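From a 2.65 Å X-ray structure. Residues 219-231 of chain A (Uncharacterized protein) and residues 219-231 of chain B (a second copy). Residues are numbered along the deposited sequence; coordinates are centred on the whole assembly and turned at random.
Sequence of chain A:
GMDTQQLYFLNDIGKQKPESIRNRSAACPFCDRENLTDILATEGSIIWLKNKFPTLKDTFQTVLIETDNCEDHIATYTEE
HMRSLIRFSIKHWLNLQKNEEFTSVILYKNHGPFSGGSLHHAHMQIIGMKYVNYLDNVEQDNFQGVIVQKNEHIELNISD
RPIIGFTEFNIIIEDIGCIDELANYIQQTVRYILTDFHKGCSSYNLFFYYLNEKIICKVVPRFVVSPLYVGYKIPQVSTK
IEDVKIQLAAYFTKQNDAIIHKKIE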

ATOM      1  N   VAL A 219      16.888   0.222 -10.542  1.00 58.94           N
ATOM      2  CA  VAL A 219      17.518   1.541 -10.381  1.00 59.21           C
ATOM      3  C   VAL A 219      16.550   2.367  -9.548  1.00 62.93           C
ATOM      4  O   VAL A 219      15.407   2.560  -9.971  1.00 62.25           O
ATOM      5  N   VAL A 220      16.977   2.799  -8.349  1.00 59.06           N
ATOM      6  CA  VAL A 220      16.107   3.512  -7.413  1.00 58.06           C
ATOM      7  C   VAL A 220      16.675   4.906  -7.069  1.00 63.43           C
ATOM      8  O   VAL A 220      17.675   4.979  -6.349  1.00 63.31           O
ATOM      9  N   PRO A 221      16.034   6.026  -7.506  1.00 61.41           N
ATOM     10  CA  PRO A 221      16.493   7.350  -7.058  1.00 61.92           C
ATOM     11  C   PRO A 221      16.304   7.506  -5.547  1.00 66.61           C
ATOM     12  O   PRO A 221      15.357   6.958  -4.964  1.00 63.88           O
ATOM     13  N   ARG A 222      17.247   8.196  -4.905  1.00 64.94           N
ATOM     14  CA  ARG A 222      17.223   8.419  -3.472  1.00 64.57           C
ATOM     15  C   ARG A 222      17.331   9.915  -3.233  1.00 72.61           C
ATOM     16  O   ARG A 222      18.217  10.582  -3.764  1.00 74.51           O
ATOM     17  N   PHE A 223      16.373  10.452  -2.504  1.00 71.11           N
ATOM     18  CA  PHE A 223      16.251  11.893  -2.234  1.00 72.73           C
ATOM     19  C   PHE A 223      15.506  12.117  -0.934  1.00 75.37           C
ATOM     20  O   PHE A 223      14.711  11.264  -0.529  1.00 73.88           O
ATOM     21  N   VAL A 224      15.756  13.251  -0.279  1.00 72.51           N
ATOM     22  CA  VAL A 224      15.011  13.583   0.934  1.00 72.12           C
ATOM     23  C   VAL A 224      13.640  14.061   0.445  1.00 74.95           C
ATOM     24  O   VAL A 224      13.556  15.007  -0.345  1.00 76.06           O
ATOM     25  N   VAL A 225      12.587  13.330   0.813  1.00 68.95           N
ATOM     26  CA  VAL A 225      11.218  13.661   0.393  1.00 67.83           C
ATOM     27  C   VAL A 225      10.814  15.003   1.042  1.00 72.64           C
ATOM     28  O   VAL A 225      11.171  15.268   2.201  1.00 72.92           O
ATOM     29  N   SER A 226      10.116  15.856   0.259  1.00 68.95           N
ATOM     30  CA  SER A 226       9.583  17.153   0.673  1.00 69.71           C
ATOM     31  C   SER A 226       8.666  17.000   1.923  1.00 71.97           C
ATOM     32  O   SER A 226       7.812  16.105   1.945  1.00 70.04           O
ATOM     33  N   PRO A 227       8.819  17.865   2.954  1.00 68.28           N
ATOM     34  CA  PRO A 227       7.976  17.743   4.158  1.00 67.53           C
ATOM     35  C   PRO A 227       6.479  17.902   3.881  1.00 71.19           C
ATOM     36  O   PRO A 227       5.667  17.289   4.570  1.00 70.51           O
ATOM     37  N   LEU A 228       6.114  18.707   2.870  1.00 67.81           N
ATOM     38  CA  LEU A 228       4.724  18.954   2.499  1.00 66.67           C
ATOM     39  C   LEU A 228       4.120  17.717   1.869  1.00 68.11           C
ATOM     40  O   LEU A 228       2.921  17.514   1.998  1.00 67.14           O
ATOM     41  N   TYR A 229       4.954  16.860   1.263  1.00 64.20           N
ATOM     42  CA  TYR A 229       4.523  15.598   0.691  1.00 62.24           C
ATOM     43  C   TYR A 229       4.430  14.536   1.796  1.00 65.81           C
ATOM     44  O   TYR A 229       3.444  13.794   1.839  1.00 66.01           O
ATOM     45  N   VAL A 230       5.446  14.453   2.680  1.00 61.49           N
ATOM     46  CA  VAL A 230       5.493  13.476   3.782  1.00 59.78           C
ATOM     47  C   VAL A 230       4.252  13.611   4.683  1.00 63.35           C
ATOM     48  O   VAL A 230       3.602  12.603   4.969  1.00 63.30           O
ATOM     49  N   GLY A 231       3.914  14.832   5.082  1.00 59.58           N
ATOM     50  CA  GLY A 231       2.789  15.051   5.986  1.00 59.21           C
ATOM     51  C   GLY A 231       1.442  15.325   5.361  1.00 61.12           C
ATOM     52  O   GLY A 231       0.417  15.120   6.013  1.00 59.96           O
TER
ATOM     53  N   VAL B 219       4.019  13.002  14.532  1.00 58.94           N
ATOM     54  CA  VAL B 219       5.470  13.000  14.768  1.00 59.21           C
ATOM     55  C   VAL B 219       6.039  11.922  13.860  1.00 62.93           C
ATOM     56  O   VAL B 219       5.648  10.758  13.990  1.00 62.25           O
ATOM     57  N   VAL B 220       6.906  12.308  12.907  1.00 59.06           N
ATOM     58  CA  VAL B 220       7.441  11.383  11.907  1.00 58.06           C
ATOM     59  C   VAL B 220       8.983  11.324  11.966  1.00 63.43           C
ATOM     60  O   VAL B 220       9.631  12.293  11.561  1.00 63.31           O
ATOM     61  N   PRO B 221       9.602  10.189  12.399  1.00 61.41           N
ATOM     62  CA  PRO B 221      11.067  10.083  12.318  1.00 61.92           C
ATOM     63  C   PRO B 221      11.531  10.101  10.859  1.00 66.61           C
ATOM     64  O   PRO B 221      10.833   9.608   9.963  1.00 63.88           O
ATOM     65  N   ARG B 222      12.679  10.734  10.616  1.00 64.94           N
ATOM     66  CA  ARG B 222      13.247  10.855   9.287  1.00 64.57           C
ATOM     67  C   ARG B 222      14.671  10.328   9.341  1.00 72.61           C
ATOM     68  O   ARG B 222      15.465  10.723  10.193  1.00 74.51           O
ATOM     69  N   PHE B 223      14.962   9.368   8.484  1.00 71.11           N
ATOM     70  CA  PHE B 223      16.255   8.668   8.438  1.00 72.73           C
ATOM     71  C   PHE B 223      16.505   8.131   7.044  1.00 75.37           C
ATOM     72  O   PHE B 223      15.549   7.877   6.304  1.00 73.88           O
ATOM     73  N   VAL B 224      17.776   7.959   6.678  1.00 72.51           N
ATOM     74  CA  VAL B 224      18.098   7.360   5.385  1.00 72.12           C
ATOM     75  C   VAL B 224      17.851   5.858   5.565  1.00 74.95           C
ATOM     76  O   VAL B 224      18.442   5.233   6.452  1.00 76.06           O
ATOM     77  N   VAL B 225      16.892   5.317   4.813  1.00 68.95           N
ATOM     78  CA  VAL B 225      16.535   3.894   4.904  1.00 67.83           C
ATOM     79  C   VAL B 225      17.731   3.052   4.405  1.00 72.64           C
ATOM     80  O   VAL B 225      18.413   3.445   3.445  1.00 72.92           O
ATOM     81  N   SER B 226      18.001   1.929   5.107  1.00 68.95           N
ATOM     82  CA  SER B 226      19.043   0.954   4.790  1.00 69.71           C
ATOM     83  C   SER B 226      18.881   0.424   3.335  1.00 71.97           C
ATOM     84  O   SER B 226      17.764   0.073   2.936  1.00 70.04           O
ATOM     85  N   PRO B 227      19.977   0.350   2.541  1.00 68.28           N
ATOM     86  CA  PRO B 227      19.859  -0.136   1.154  1.00 67.53           C
ATOM     87  C   PRO B 227      19.338  -1.572   1.047  1.00 71.19           C
ATOM     88  O   PRO B 227      18.663  -1.900   0.074  1.00 70.51           O
ATOM     89  N   LEU B 228      19.635  -2.420   2.044  1.00 67.81           N
ATOM     90  CA  LEU B 228      19.208  -3.816   2.069  1.00 66.67           C
ATOM     91  C   LEU B 228      17.715  -3.906   2.298  1.00 68.11           C
ATOM     92  O   LEU B 228      17.100  -4.850   1.823  1.00 67.14           O
ATOM     93  N   TYR B 229      17.126  -2.894   2.951  1.00 64.20           N
ATOM     94  CA  TYR B 229      15.694  -2.810   3.167  1.00 62.24           C
ATOM     95  C   TYR B 229      15.015  -2.236   1.916  1.00 65.81           C
ATOM     96  O   TYR B 229      13.987  -2.768   1.488  1.00 66.01           O
ATOM     97  N   VAL B 230      15.576  -1.156   1.332  1.00 61.49           N
ATOM     98  CA  VAL B 230      15.027  -0.497   0.134  1.00 59.78           C
ATOM     99  C   VAL B 230      14.898  -1.498  -1.028  1.00 63.35           C
ATOM    100  O   VAL B 230      13.832  -1.575  -1.642  1.00 63.30           O
ATOM    101  N   GLY B 231      15.947  -2.269  -1.292  1.00 59.58           N
ATOM    102  CA  GLY B 231      15.939  -3.205  -2.411  1.00 59.21           C
ATOM    103  C   GLY B 231      15.485  -4.618  -2.131  1.00 61.12           C
ATOM    104  O   GLY B 231      15.076  -5.319  -3.056  1.00 59.96           O
TER

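Packing between residues 219-231 of chains A and B, two copies related by an exact two-fold axis, so that every contact described along chain B has its mate with the chain labels exchanged. Together the stretches bury 420 Å², summed over both sides. In each, a strand leads through a loop into a helix that starts at residue 227, and the strand of one copy faces the helix of the other at 124° between their N-to-C directions, with axes 11.0 Å apart at closest approach.

B:Val219 (t) is out of reach of the chain A stretch. B:Val220, also t, points toward the partner stretch, and its CG1 lies 4.1 Å from CG1 of A:Val230, a plain apolar contact between strand and helix. B:Pro221 is again out of reach, in keeping with the alternation of a strand.

B:Arg222 is the centre of the contact, with 94 Å² covered by the chain A stretch. Its CA-to-CB bond points toward the partner stretch, and chi1, chi2 and chi3 are all m (-61°, -69° and -57°). The guanidinium reaches the loop ahead of the chain A helix, where B:Arg222 NH2 donates a hydrogen bond to the backbone O of A:Val225, 2.8 Å away with an N-H...O angle of 162°. This nearly straight bond lies at the edge of the guanidinium, near its plane, as suits an N-H donor. One face is covered by A:Val230, whose CG2 is 3.4 Å from B:Arg222 NH1; that nitrogen also has a hydrogen-bond partner elsewhere in the structure. CA of A:Pro227 comes to 4.4 Å from B:Arg222 NH1 at the edge.

B:Phe223 (chi1 49°, p) makes no contact with the chain A stretch. B:Val224 (t) points sideways, yet its CG1 approaches NH2 of A:Arg222 to 3.5 Å; the CA atoms of A:Val224 and B:Val224 are 8.3 Å apart. B:Val225 (t) is also sideways and contributes chiefly its backbone: its O accepts the hydrogen bond from A:Arg222 NH2 (2.8 Å), while its CB lies 4.0 Å from that same NH2.

B:Ser226 (t) points away and occupies the N-cap position; its O accepts a bond from B:Val230 N at 3.0 Å, part of the first helical turn. B:Pro227 touches the partner stretch lightly, and B:Leu228 and B:Tyr229 (t) are out of reach. B:Val230 (chi1 165°, t) points toward the chain A stretch and loses 51 Å² to it: its CG1 meets CG1 of A:Val220 at 4.1 Å, and its CG2 sits over the guanidinium of A:Arg222, 3.4 Å from NH1.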

ATOM      1  CB  VAL A 219      17.891   2.227 -11.733  1.00 63.65           C
ATOM      2  CG1 VAL A 219      18.825   3.404 -11.497  1.00 64.02           C
ATOM      3  CG2 VAL A 219      18.517   1.244 -12.725  1.00 63.86           C
ATOM      4  CB  VAL A 220      15.894   2.675  -6.102  1.00 60.99           C
ATOM      5  CG1 VAL A 220      14.874   3.329  -5.170  1.00 59.69           C
ATOM      6  CG2 VAL A 220      15.491   1.230  -6.402  1.00 60.36           C
ATOM      7  CB  PRO A 221      15.607   8.328  -7.834  1.00 64.06           C
ATOM      8  CG  PRO A 221      14.938   7.515  -8.894  1.00 68.54           C
ATOM      9  CD  PRO A 221      14.821   6.146  -8.339  1.00 62.98           C
ATOM     10  CB  ARG A 222      18.345   7.619  -2.782  1.00 61.77           C
ATOM     11  CG  ARG A 222      18.280   6.088  -2.939  1.00 57.34           C
ATOM     12  CD  ARG A 222      17.129   5.384  -2.216  1.00 57.66           C
ATOM     13  NE  ARG A 222      17.127   5.658  -0.774  1.00 63.32           N
ATOM     14  CZ  ARG A 222      17.724   4.912   0.148  1.00 73.94           C
ATOM     15  NH1 ARG A 222      18.361   3.803  -0.196  1.00 62.87           N
ATOM     16  NH2 ARG A 222      17.671   5.257   1.424  1.00 65.64           N
ATOM     17  CB  PHE A 223      15.518  12.609  -3.411  1.00 74.54           C
ATOM     18  CG  PHE A 223      14.232  11.945  -3.850  1.00 74.38           C
ATOM     19  CD1 PHE A 223      14.246  10.902  -4.773  1.00 76.21           C
ATOM     20  CD2 PHE A 223      13.006  12.341  -3.319  1.00 76.43           C
ATOM     21  CE1 PHE A 223      13.060  10.247  -5.138  1.00 75.81           C
ATOM     22  CE2 PHE A 223      11.818  11.700  -3.702  1.00 77.92           C
ATOM     23  CZ  PHE A 223      11.855  10.654  -4.608  1.00 74.97           C
ATOM     24  CB  VAL A 224      15.747  14.591   1.867  1.00 77.72           C
ATOM     25  CG1 VAL A 224      14.877  14.989   3.055  1.00 77.54           C
ATOM     26  CG2 VAL A 224      17.078  14.012   2.353  1.00 78.03           C
ATOM     27  CB  VAL A 225      10.206  12.520   0.725  1.00 69.44           C
ATOM     28  CG1 VAL A 225       8.824  12.816   0.157  1.00 68.22           C
ATOM     29  CG2 VAL A 225      10.710  11.167   0.207  1.00 67.96           C
ATOM     30  CB  SER A 226       8.813  17.791  -0.481  1.00 73.08           C
ATOM     31  OG  SER A 226       8.017  18.892  -0.062  1.00 86.63           O
ATOM     32  CB  PRO A 227       8.462  18.883   5.048  1.00 71.83           C
ATOM     33  CG  PRO A 227       9.803  19.209   4.560  1.00 77.60           C
ATOM     34  CD  PRO A 227       9.787  18.967   3.095  1.00 71.93           C
ATOM     35  CB  LEU A 228       4.609  20.156   1.562  1.00 68.35           C
ATOM     36  CG  LEU A 228       4.263  21.470   2.251  1.00 76.46           C
ATOM     37  CD1 LEU A 228       5.263  21.826   3.350  1.00 78.43           C
ATOM     38  CD2 LEU A 228       4.120  22.586   1.251  1.00 81.83           C
ATOM     39  CB  TYR A 229       5.459  15.125  -0.447  1.00 63.21           C
ATOM     40  CG  TYR A 229       4.877  13.942  -1.189  1.00 64.08           C
ATOM     41  CD1 TYR A 229       3.924  14.122  -2.186  1.00 66.73           C
ATOM     42  CD2 TYR A 229       5.174  12.637  -0.803  1.00 63.31           C
ATOM     43  CE1 TYR A 229       3.320  13.038  -2.818  1.00 66.78           C
ATOM     44  CE2 TYR A 229       4.569  11.546  -1.421  1.00 63.37           C
ATOM     45  CZ  TYR A 229       3.650  11.752  -2.439  1.00 73.97           C
ATOM     46  OH  TYR A 229       3.050  10.697  -3.081  1.00 77.63           O
ATOM     47  CB  VAL A 230       6.792  13.587   4.618  1.00 63.40           C
ATOM     48  CG1 VAL A 230       6.680  12.844   5.943  1.00 62.91           C
ATOM     49  CG2 VAL A 230       7.984  13.085   3.825  1.00 61.89           C
TER
ATOM     50  CB  VAL B 219       5.861  12.797  16.266  1.00 63.65           C
ATOM     51  CG1 VAL B 219       7.327  13.138  16.489  1.00 64.02           C
ATOM     52  CG2 VAL B 219       4.978  13.617  17.209  1.00 63.86           C
ATOM     53  CB  VAL B 220       6.969  11.787  10.465  1.00 60.99           C
ATOM     54  CG1 VAL B 220       7.393  10.755   9.420  1.00 59.69           C
ATOM     55  CG2 VAL B 220       5.458  12.021  10.400  1.00 60.36           C
ATOM     56  CB  PRO B 221      11.374   8.738  12.983  1.00 64.06           C
ATOM     57  CG  PRO B 221      10.114   8.331  13.675  1.00 68.54           C
ATOM     58  CD  PRO B 221       9.010   8.928  12.887  1.00 62.98           C
ATOM     59  CB  ARG B 222      13.167  12.313   8.796  1.00 61.77           C
ATOM     60  CG  ARG B 222      11.751  12.908   8.671  1.00 57.34           C
ATOM     61  CD  ARG B 222      10.872  12.327   7.560  1.00 57.66           C
ATOM     62  NE  ARG B 222      11.496  12.447   6.237  1.00 63.32           N
ATOM     63  CZ  ARG B 222      11.317  13.458   5.395  1.00 73.94           C
ATOM     64  NH1 ARG B 222      10.499  14.452   5.703  1.00 62.87           N
ATOM     65  NH2 ARG B 222      11.939  13.473   4.227  1.00 65.64           N
ATOM     66  CB  PHE B 223      16.285   7.507   9.481  1.00 74.54           C
ATOM     67  CG  PHE B 223      15.079   6.595   9.444  1.00 74.38           C
ATOM     68  CD1 PHE B 223      13.920   6.914  10.148  1.00 76.21           C
ATOM     69  CD2 PHE B 223      15.088   5.430   8.681  1.00 76.43           C
ATOM     70  CE1 PHE B 223      12.781   6.099  10.070  1.00 75.81           C
ATOM     71  CE2 PHE B 223      13.955   4.602   8.621  1.00 77.92           C
ATOM     72  CZ  PHE B 223      12.808   4.946   9.315  1.00 74.97           C
ATOM     73  CB  VAL B 224      19.522   7.718   4.864  1.00 77.72           C
ATOM     74  CG1 VAL B 224      19.847   6.975   3.572  1.00 77.54           C
ATOM     75  CG2 VAL B 224      19.664   9.228   4.659  1.00 78.03           C
ATOM     76  CB  VAL B 225      15.221   3.564   4.128  1.00 69.44           C
ATOM     77  CG1 VAL B 225      14.790   2.120   4.350  1.00 68.22           C
ATOM     78  CG2 VAL B 225      14.090   4.519   4.526  1.00 67.96           C
ATOM     79  CB  SER B 226      18.997  -0.201   5.788  1.00 73.08           C
ATOM     80  OG  SER B 226      19.765  -1.319   5.365  1.00 86.63           O
ATOM     81  CB  PRO B 227      21.290  -0.064   0.631  1.00 71.83           C
ATOM     82  CG  PRO B 227      21.974   0.891   1.504  1.00 77.60           C
ATOM     83  CD  PRO B 227      21.364   0.737   2.850  1.00 71.93           C
ATOM     84  CB  LEU B 228      19.974  -4.607   3.130  1.00 68.35           C
ATOM     85  CG  LEU B 228      21.178  -5.378   2.605  1.00 76.46           C
ATOM     86  CD1 LEU B 228      22.175  -4.470   1.887  1.00 78.43           C
ATOM     87  CD2 LEU B 228      21.838  -6.167   3.703  1.00 81.83           C
ATOM     88  CB  TYR B 229      15.343  -1.968   4.417  1.00 63.21           C
ATOM     89  CG  TYR B 229      13.875  -2.080   4.768  1.00 64.08           C
ATOM     90  CD1 TYR B 229      13.395  -3.167   5.491  1.00 66.73           C
ATOM     91  CD2 TYR B 229      12.945  -1.176   4.261  1.00 63.31           C
ATOM     92  CE1 TYR B 229      12.036  -3.326   5.749  1.00 66.78           C
ATOM     93  CE2 TYR B 229      11.582  -1.329   4.504  1.00 63.37           C
ATOM     94  CZ  TYR B 229      11.133  -2.402   5.260  1.00 73.97           C
ATOM     95  OH  TYR B 229       9.797  -2.570   5.533  1.00 77.63           O
ATOM     96  CB  VAL B 230      15.857   0.739  -0.295  1.00 63.40           C
ATOM     97  CG1 VAL B 230      15.510   1.192  -1.708  1.00 62.91           C
ATOM     98  CG2 VAL B 230      15.671   1.878   0.690  1.00 61.89           C
TER